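PDB 6NV6: glutathione S-transferase from Xanthomonas axonopodis pv. citri, which probably catalyses the conjugation of glutathione to electrophilic compounds, as a theta class glutathione transferase. Local coordinates for residues A[10-24]-A[195-207]. Numbering follows the deposited sequence.
Sequences RNSSNVRKALWCAEE and RPAYQRGVMTALT
The indole of Trp20 carries Tyr198 on one face: the phenol turns an edge to the six-membered ring in a T-shaped stack, planes 74° apart, while Tyr198 CA sits over the five-membered ring as a CH-pi contact. Ala197 CB lies at the indole edge, in plane, and Val202 CB is set above one face of the Tyr198 ring. This joins the two domains of the glutathione transferase fold: the first helix of the thioredoxin-like domain, here residues 13-24, crosses the C-terminal helix 196-201 at 141°, with the axes of these segments 8.0 Å apart. The backbones come closest at Gly201, which has no side chain, its CA 4.0 Å from Trp20 CA. With CG anti to the backbone N (chi1 179°), Trp20 reaches alongside Ala197 and donates from NE1 to the anti lone pair of Glu24 OE2. That oxygen also takes Arg195 NE at 2.8 Å, completing a side-on salt bridge whose second bond, Arg195 NH2 to Glu24 OE1, is nearly straight. Arg200 NE forms a salt bridge with Glu23 OE1 from above the carboxylate plane, while Glu23 OE2 hydrogen-bonds Tyr29 OH. Beyond the helix, the C-terminal tail passes around the end of the extended Arg16 side chain, whose guanidinium has Asn11 C over one face and a water at its edge; that water also bonds Asn11 O and Thr207 OXT. Thr204 OG1 accepts from Arg16 NH2 at 3.1 Å and donates to Arg10 O at 2.9 Å.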
ATOM      1  N   ARG A  10       2.235  12.879   1.362  1.00 44.34           N
ATOM      2  CA  ARG A  10       1.141  12.007   1.765  1.00 39.85           C
ATOM      3  C   ARG A  10       0.365  11.445   0.584  1.00 37.70           C
ATOM      4  O   ARG A  10      -0.480  10.567   0.782  1.00 38.05           O
ATOM      5  CB  ARG A  10       0.216  12.776   2.712  1.00 46.66           C
ATOM      6  CG  ARG A  10       1.021  13.477   3.801  1.00 58.60           C
ATOM      7  CD  ARG A  10       0.212  14.291   4.804  1.00 66.29           C
ATOM      8  NE  ARG A  10       1.118  14.859   5.805  1.00 62.28           N
ATOM      9  CZ  ARG A  10       1.162  16.139   6.164  1.00 65.11           C
ATOM     10  NH1 ARG A  10       0.327  17.016   5.623  1.00 69.40           N
ATOM     11  NH2 ARG A  10       2.040  16.540   7.078  1.00 59.92           N
ATOM     12  N   ASN A  11       0.647  11.904  -0.633  1.00 39.27           N
ATOM     13  CA  ASN A  11       0.032  11.380  -1.846  1.00 39.52           C
ATOM     14  C   ASN A  11       0.885  10.309  -2.519  1.00 40.19           C
ATOM     15  O   ASN A  11       0.609   9.932  -3.663  1.00 40.57           O
ATOM     16  CB  ASN A  11      -0.257  12.523  -2.826  1.00 34.27           C
ATOM     17  CG  ASN A  11       1.008  13.074  -3.471  1.00 48.96           C
ATOM     18  OD1 ASN A  11       2.099  13.004  -2.891  1.00 49.10           O
ATOM     19  ND2 ASN A  11       0.872  13.626  -4.675  1.00 44.07           N
ATOM     20  N   SER A  12       1.915   9.817  -1.838  1.00 40.10           N
ATOM     21  CA  SER A  12       2.697   8.675  -2.292  1.00 34.78           C
ATOM     22  C   SER A  12       2.200   7.394  -1.625  1.00 38.83           C
ATOM     23  O   SER A  12       1.882   7.379  -0.430  1.00 34.69           O
ATOM     24  CB  SER A  12       4.177   8.892  -1.981  1.00 39.87           C
ATOM     25  OG  SER A  12       4.864   7.659  -1.792  1.00 44.27           O
ATOM     26  N   SER A  13       2.128   6.321  -2.415  1.00 31.08           N
ATOM     27  CA  SER A  13       1.635   5.042  -1.903  1.00 39.67           C
ATOM     28  C   SER A  13       2.599   4.434  -0.892  1.00 32.62           C
ATOM     29  O   SER A  13       2.176   3.766   0.063  1.00 25.18           O
ATOM     30  CB  SER A  13       1.396   4.074  -3.077  1.00 38.74           C
ATOM     31  OG  SER A  13       0.205   4.390  -3.791  1.00 44.70           O
ATOM     32  N   ASN A  14       3.894   4.661  -1.093  1.00 27.57           N
ATOM     33  CA  ASN A  14       4.883   4.175  -0.145  1.00 30.14           C
ATOM     34  C   ASN A  14       4.760   4.897   1.191  1.00 37.35           C
ATOM     35  O   ASN A  14       4.842   4.270   2.255  1.00 34.72           O
ATOM     36  CB  ASN A  14       6.277   4.347  -0.732  1.00 27.69           C
ATOM     37  CG  ASN A  14       6.598   3.303  -1.781  1.00 30.76           C
ATOM     38  OD1 ASN A  14       6.011   2.225  -1.792  1.00 37.12           O
ATOM     39  ND2 ASN A  14       7.543   3.610  -2.658  1.00 37.68           N
ATOM     40  N   VAL A  15       4.543   6.213   1.154  1.00 32.86           N
ATOM     41  CA  VAL A  15       4.354   6.967   2.384  1.00 28.26           C
ATOM     42  C   VAL A  15       3.020   6.590   3.023  1.00 34.30           C
ATOM     43  O   VAL A  15       2.908   6.486   4.251  1.00 33.74           O
ATOM     44  CB  VAL A  15       4.466   8.477   2.081  1.00 41.73           C
ATOM     45  CG1 VAL A  15       4.211   9.321   3.329  1.00 33.98           C
ATOM     46  CG2 VAL A  15       5.830   8.813   1.452  1.00 31.70           C
ATOM     47  N   ARG A  16       2.000   6.332   2.199  1.00 28.56           N
ATOM     48  CA  ARG A  16       0.730   5.853   2.733  1.00 28.07           C
ATOM     49  C   ARG A  16       0.919   4.568   3.522  1.00 26.14           C
ATOM     50  O   ARG A  16       0.325   4.393   4.592  1.00 26.30           O
ATOM     51  CB  ARG A  16      -0.265   5.620   1.601  1.00 32.68           C
ATOM     52  CG  ARG A  16      -0.891   6.872   1.029  1.00 31.57           C
ATOM     53  CD  ARG A  16      -1.771   6.519  -0.170  1.00 28.80           C
ATOM     54  NE  ARG A  16      -2.429   7.694  -0.725  1.00 38.55           N
ATOM     55  CZ  ARG A  16      -2.252   8.140  -1.963  1.00 37.45           C
ATOM     56  NH1 ARG A  16      -1.449   7.489  -2.796  1.00 33.03           N
ATOM     57  NH2 ARG A  16      -2.886   9.233  -2.363  1.00 36.94           N
ATOM     58  N   LYS A  17       1.737   3.652   2.994  1.00 28.95           N
ATOM     59  CA  LYS A  17       2.056   2.412   3.697  1.00 30.24           C
ATOM     60  C   LYS A  17       2.515   2.685   5.116  1.00 29.80           C
ATOM     61  O   LYS A  17       2.108   1.996   6.061  1.00 27.32           O
ATOM     62  CB  LYS A  17       3.167   1.664   2.970  1.00 27.82           C
ATOM     63  CG  LYS A  17       2.809   1.036   1.657  1.00 29.34           C
ATOM     64  CD  LYS A  17       3.977   0.176   1.247  1.00 30.40           C
ATOM     65  CE  LYS A  17       4.142   0.086  -0.241  1.00 30.03           C
ATOM     66  NZ  LYS A  17       5.531  -0.343  -0.508  1.00 29.96           N
ATOM     67  N   ALA A  18       3.377   3.685   5.281  1.00 29.37           N
ATOM     68  CA  ALA A  18       3.941   3.956   6.591  1.00 29.79           C
ATOM     69  C   ALA A  18       2.944   4.679   7.486  1.00 28.96           C
ATOM     70  O   ALA A  18       2.814   4.336   8.666  1.00 24.77           O
ATOM     71  CB  ALA A  18       5.226   4.768   6.436  1.00 31.63           C
ATOM     72  N   LEU A  19       2.226   5.673   6.939  1.00 29.42           N
ATOM     73  CA  LEU A  19       1.235   6.403   7.730  1.00 30.10           C
ATOM     74  C   LEU A  19       0.145   5.469   8.213  1.00 29.90           C
ATOM     75  O   LEU A  19      -0.242   5.501   9.388  1.00 28.70           O
ATOM     76  CB  LEU A  19       0.624   7.539   6.912  1.00 27.40           C
ATOM     77  CG  LEU A  19       1.706   8.504   6.442  1.00 33.76           C
ATOM     78  CD1 LEU A  19       1.198   9.493   5.413  1.00 31.08           C
ATOM     79  CD2 LEU A  19       2.333   9.202   7.640  1.00 29.46           C
ATOM     80  N   TRP A  20      -0.334   4.602   7.325  1.00 28.47           N
ATOM     81  CA  TRP A  20      -1.360   3.646   7.710  1.00 36.59           C
ATOM     82  C   TRP A  20      -0.865   2.731   8.832  1.00 33.31           C
ATOM     83  O   TRP A  20      -1.589   2.474   9.803  1.00 28.81           O
ATOM     84  CB  TRP A  20      -1.778   2.849   6.475  1.00 31.81           C
ATOM     85  CG  TRP A  20      -2.817   1.814   6.719  1.00 31.46           C
ATOM     86  CD1 TRP A  20      -3.630   1.698   7.807  1.00 24.16           C
ATOM     87  CD2 TRP A  20      -3.156   0.736   5.844  1.00 30.76           C
ATOM     88  NE1 TRP A  20      -4.448   0.615   7.664  1.00 27.23           N
ATOM     89  CE2 TRP A  20      -4.187   0.011   6.460  1.00 31.70           C
ATOM     90  CE3 TRP A  20      -2.691   0.319   4.593  1.00 30.89           C
ATOM     91  CZ2 TRP A  20      -4.766  -1.124   5.865  1.00 35.12           C
ATOM     92  CZ3 TRP A  20      -3.271  -0.799   3.998  1.00 28.42           C
ATOM     93  CH2 TRP A  20      -4.289  -1.510   4.634  1.00 26.39           C
ATOM     94  N   CYS A  21       0.367   2.231   8.717  1.00 29.82           N
ATOM     95  CA  CYS A  21       0.921   1.373   9.759  1.00 33.23           C
ATOM     96  C   CYS A  21       1.075   2.118  11.083  1.00 30.58           C
ATOM     97  O   CYS A  21       0.679   1.615  12.145  1.00 27.53           O
ATOM     98  CB  CYS A  21       2.259   0.803   9.299  1.00 27.81           C
ATOM     99  SG  CYS A  21       2.774  -0.561  10.320  1.00 40.54           S
ATOM    100  N   ALA A  22       1.665   3.313  11.036  1.00 27.32           N
ATOM    101  CA  ALA A  22       1.695   4.157  12.221  1.00 29.81           C
ATOM    102  C   ALA A  22       0.308   4.260  12.842  1.00 32.50           C
ATOM    103  O   ALA A  22       0.120   3.971  14.031  1.00 34.90           O
ATOM    104  CB  ALA A  22       2.228   5.538  11.856  1.00 27.45           C
ATOM    105  N   GLU A  23      -0.685   4.633  12.027  1.00 30.59           N
ATOM    106  CA  GLU A  23      -2.045   4.810  12.521  1.00 30.97           C
ATOM    107  C   GLU A  23      -2.596   3.523  13.130  1.00 30.39           C
ATOM    108  O   GLU A  23      -3.194   3.548  14.209  1.00 36.46           O
ATOM    109  CB  GLU A  23      -2.942   5.313  11.395  1.00 33.12           C
ATOM    110  CG  GLU A  23      -2.652   6.745  10.987  1.00 36.32           C
ATOM    111  CD  GLU A  23      -3.311   7.763  11.909  1.00 49.96           C
ATOM    112  OE1 GLU A  23      -4.413   7.467  12.431  1.00 48.94           O
ATOM    113  OE2 GLU A  23      -2.721   8.853  12.118  1.00 48.78           O
ATOM    114  N   GLU A  24      -2.398   2.379  12.459  1.00 31.21           N
ATOM    115  CA  GLU A  24      -2.852   1.103  13.017  1.00 35.14           C
ATOM    116  C   GLU A  24      -2.281   0.849  14.408  1.00 32.39           C
ATOM    117  O   GLU A  24      -2.908   0.172  15.228  1.00 35.82           O
ATOM    118  CB  GLU A  24      -2.467  -0.065  12.097  1.00 28.15           C
ATOM    119  CG  GLU A  24      -3.225  -0.162  10.773  1.00 32.07           C
ATOM    120  CD  GLU A  24      -4.690  -0.572  10.920  1.00 33.13           C
ATOM    121  OE1 GLU A  24      -5.113  -0.955  12.031  1.00 32.61           O
ATOM    122  OE2 GLU A  24      -5.425  -0.509   9.910  1.00 30.25           O
ATOM    123  N   ARG A 195     -11.732   0.488   8.037  1.00 32.19           N
ATOM    124  CA  ARG A 195     -10.750   0.744   9.094  1.00 35.49           C
ATOM    125  C   ARG A 195     -10.439   2.238   9.188  1.00 33.22           C
ATOM    126  O   ARG A 195     -10.124   2.862   8.170  1.00 35.27           O
ATOM    127  CB  ARG A 195      -9.464  -0.025   8.838  1.00 30.34           C
ATOM    128  CG  ARG A 195      -9.660  -1.510   8.623  1.00 31.96           C
ATOM    129  CD  ARG A 195      -8.330  -2.190   8.407  1.00 27.51           C
ATOM    130  NE  ARG A 195      -7.586  -2.251   9.656  1.00 26.20           N
ATOM    131  CZ  ARG A 195      -7.712  -3.224  10.546  1.00 25.41           C
ATOM    132  NH1 ARG A 195      -8.545  -4.228  10.314  1.00 26.92           N
ATOM    133  NH2 ARG A 195      -7.000  -3.206  11.659  1.00 30.39           N
ATOM    134  N   PRO A 196     -10.527   2.844  10.376  1.00 39.95           N
ATOM    135  CA  PRO A 196     -10.146   4.266  10.489  1.00 43.52           C
ATOM    136  C   PRO A 196      -8.693   4.523  10.147  1.00 34.05           C
ATOM    137  O   PRO A 196      -8.397   5.515   9.468  1.00 34.60           O
ATOM    138  CB  PRO A 196     -10.453   4.605  11.961  1.00 31.09           C
ATOM    139  CG  PRO A 196     -11.442   3.587  12.389  1.00 29.75           C
ATOM    140  CD  PRO A 196     -11.130   2.329  11.620  1.00 34.04           C
ATOM    141  N   ALA A 197      -7.779   3.645  10.589  1.00 30.41           N
ATOM    142  CA  ALA A 197      -6.365   3.823  10.273  1.00 28.81           C
ATOM    143  C   ALA A 197      -6.144   3.866   8.771  1.00 32.03           C
ATOM    144  O   ALA A 197      -5.279   4.607   8.288  1.00 35.95           O
ATOM    145  CB  ALA A 197      -5.527   2.715  10.904  1.00 25.15           C
ATOM    146  N   TYR A 198      -6.937   3.104   8.018  1.00 25.28           N
ATOM    147  CA  TYR A 198      -6.847   3.149   6.567  1.00 29.77           C
ATOM    148  C   TYR A 198      -7.425   4.449   6.012  1.00 32.73           C
ATOM    149  O   TYR A 198      -6.886   5.020   5.055  1.00 30.69           O
ATOM    150  CB  TYR A 198      -7.563   1.938   5.984  1.00 29.45           C
ATOM    151  CG  TYR A 198      -7.444   1.788   4.487  1.00 30.73           C
ATOM    152  CD1 TYR A 198      -6.314   1.204   3.918  1.00 27.97           C
ATOM    153  CD2 TYR A 198      -8.478   2.189   3.651  1.00 23.93           C
ATOM    154  CE1 TYR A 198      -6.211   1.037   2.555  1.00 26.27           C
ATOM    155  CE2 TYR A 198      -8.381   2.033   2.285  1.00 30.73           C
ATOM    156  CZ  TYR A 198      -7.248   1.454   1.738  1.00 31.32           C
ATOM    157  OH  TYR A 198      -7.151   1.296   0.367  1.00 29.44           O
ATOM    158  N   GLN A 199      -8.521   4.932   6.601  1.00 32.52           N
ATOM    159  CA  GLN A 199      -9.110   6.190   6.149  1.00 44.48           C
ATOM    160  C   GLN A 199      -8.159   7.359   6.372  1.00 36.82           C
ATOM    161  O   GLN A 199      -8.021   8.234   5.508  1.00 34.26           O
ATOM    162  CB  GLN A 199     -10.425   6.444   6.886  1.00 40.59           C
ATOM    163  CG  GLN A 199     -11.544   5.484   6.555  1.00 37.50           C
ATOM    164  CD  GLN A 199     -12.609   5.495   7.624  1.00 40.74           C
ATOM    165  OE1 GLN A 199     -12.626   6.381   8.475  1.00 48.48           O
ATOM    166  NE2 GLN A 199     -13.501   4.509   7.596  1.00 38.98           N
ATOM    167  N   ARG A 200      -7.502   7.398   7.530  1.00 38.17           N
ATOM    168  CA  ARG A 200      -6.606   8.508   7.829  1.00 47.39           C
ATOM    169  C   ARG A 200      -5.234   8.325   7.192  1.00 42.26           C
ATOM    170  O   ARG A 200      -4.588   9.309   6.813  1.00 37.74           O
ATOM    171  CB  ARG A 200      -6.469   8.671   9.340  1.00 49.68           C
ATOM    172  CG  ARG A 200      -7.760   9.045  10.038  1.00 56.34           C
ATOM    173  CD  ARG A 200      -7.525   9.221  11.527  1.00 53.59           C
ATOM    174  NE  ARG A 200      -6.928   8.019  12.095  1.00 61.27           N
ATOM    175  CZ  ARG A 200      -7.597   7.118  12.807  1.00 65.79           C
ATOM    176  NH1 ARG A 200      -7.013   5.978  13.172  1.00 58.85           N
ATOM    177  NH2 ARG A 200      -8.881   7.328  13.081  1.00 57.79           N
ATOM    178  N   GLY A 201      -4.769   7.084   7.074  1.00 38.31           N
ATOM    179  CA  GLY A 201      -3.431   6.836   6.576  1.00 34.47           C
ATOM    180  C   GLY A 201      -3.305   6.741   5.070  1.00 38.65           C
ATOM    181  O   GLY A 201      -2.271   7.118   4.516  1.00 37.07           O
ATOM    182  N   VAL A 202      -4.337   6.243   4.389  1.00 37.17           N
ATOM    183  CA  VAL A 202      -4.242   5.901   2.978  1.00 42.07           C
ATOM    184  C   VAL A 202      -5.121   6.794   2.114  1.00 32.29           C
ATOM    185  O   VAL A 202      -4.688   7.257   1.057  1.00 29.61           O
ATOM    186  CB  VAL A 202      -4.573   4.406   2.750  1.00 27.02           C
ATOM    187  CG1 VAL A 202      -4.473   4.034   1.278  1.00 24.93           C
ATOM    188  CG2 VAL A 202      -3.660   3.550   3.574  1.00 25.62           C
ATOM    189  N   MET A 203      -6.352   7.055   2.539  1.00 33.76           N
ATOM    190  CA  MET A 203      -7.314   7.687   1.638  1.00 44.28           C
ATOM    191  C   MET A 203      -7.125   9.199   1.675  1.00 37.69           C
ATOM    192  O   MET A 203      -7.924   9.958   2.226  1.00 45.49           O
ATOM    193  CB  MET A 203      -8.736   7.276   1.984  1.00 38.42           C
ATOM    194  CG  MET A 203      -8.931   5.765   1.980  1.00 42.33           C
ATOM    195  SD  MET A 203     -10.508   5.200   2.625  1.00 38.68           S
ATOM    196  CE  MET A 203     -11.550   5.672   1.247  1.00 33.73           C
ATOM    197  N   THR A 204      -6.056   9.635   1.029  1.00 35.85           N
ATOM    198  CA  THR A 204      -5.672  11.031   0.952  1.00 35.39           C
ATOM    199  C   THR A 204      -5.963  11.556  -0.453  1.00 40.81           C
ATOM    200  O   THR A 204      -6.493  10.847  -1.318  1.00 40.82           O
ATOM    201  CB  THR A 204      -4.196  11.196   1.328  1.00 33.81           C
ATOM    202  OG1 THR A 204      -3.368  10.500   0.383  1.00 39.80           O
ATOM    203  CG2 THR A 204      -3.937  10.638   2.725  1.00 31.71           C
ATOM    204  N   ALA A 205      -5.625  12.822  -0.673  1.00 41.61           N
ATOM    205  CA  ALA A 205      -5.767  13.418  -1.996  1.00 41.90           C
ATOM    206  C   ALA A 205      -5.061  12.563  -3.045  1.00 44.16           C
ATOM    207  O   ALA A 205      -3.858  12.300  -2.946  1.00 44.69           O
ATOM    208  CB  ALA A 205      -5.207  14.841  -1.986  1.00 37.35           C
ATOM    209  N   LEU A 206      -5.812  12.105  -4.043  1.00 42.66           N
ATOM    210  CA  LEU A 206      -5.253  11.202  -5.047  1.00 41.58           C
ATOM    211  C   LEU A 206      -4.669  12.013  -6.202  1.00 50.14           C
ATOM    212  O   LEU A 206      -5.112  11.961  -7.353  1.00 52.84           O
ATOM    213  CB  LEU A 206      -6.296  10.196  -5.513  1.00 38.47           C
ATOM    214  CG  LEU A 206      -5.650   8.955  -6.142  1.00 41.30           C
ATOM    215  CD1 LEU A 206      -4.732   8.252  -5.137  1.00 37.30           C
ATOM    216  CD2 LEU A 206      -6.682   7.982  -6.711  1.00 45.47           C
ATOM    217  N   THR A 207      -3.610  12.740  -5.869  1.00 54.28           N
ATOM    218  CA  THR A 207      -2.948  13.627  -6.814  1.00 54.27           C
ATOM    219  C   THR A 207      -1.638  13.029  -7.360  1.00 59.34           C
ATOM    220  O   THR A 207      -0.754  13.750  -7.840  1.00 58.83           O
ATOM    221  CB  THR A 207      -2.668  14.985  -6.154  1.00 46.74           C
ATOM    222  OG1 THR A 207      -1.912  14.784  -4.958  1.00 46.02           O
ATOM    223  CG2 THR A 207      -3.977  15.663  -5.789  1.00 49.93           C
ATOM    224  OXT THR A 207      -1.435  11.808  -7.336  1.00 51.96           O
TER
HETATM  225  O   HOH W   1      -1.931  10.135  -4.972  1.00 36.34           O
HETATM  226  O   HOH W   2      -8.070   0.680  12.190  1.00 31.17           O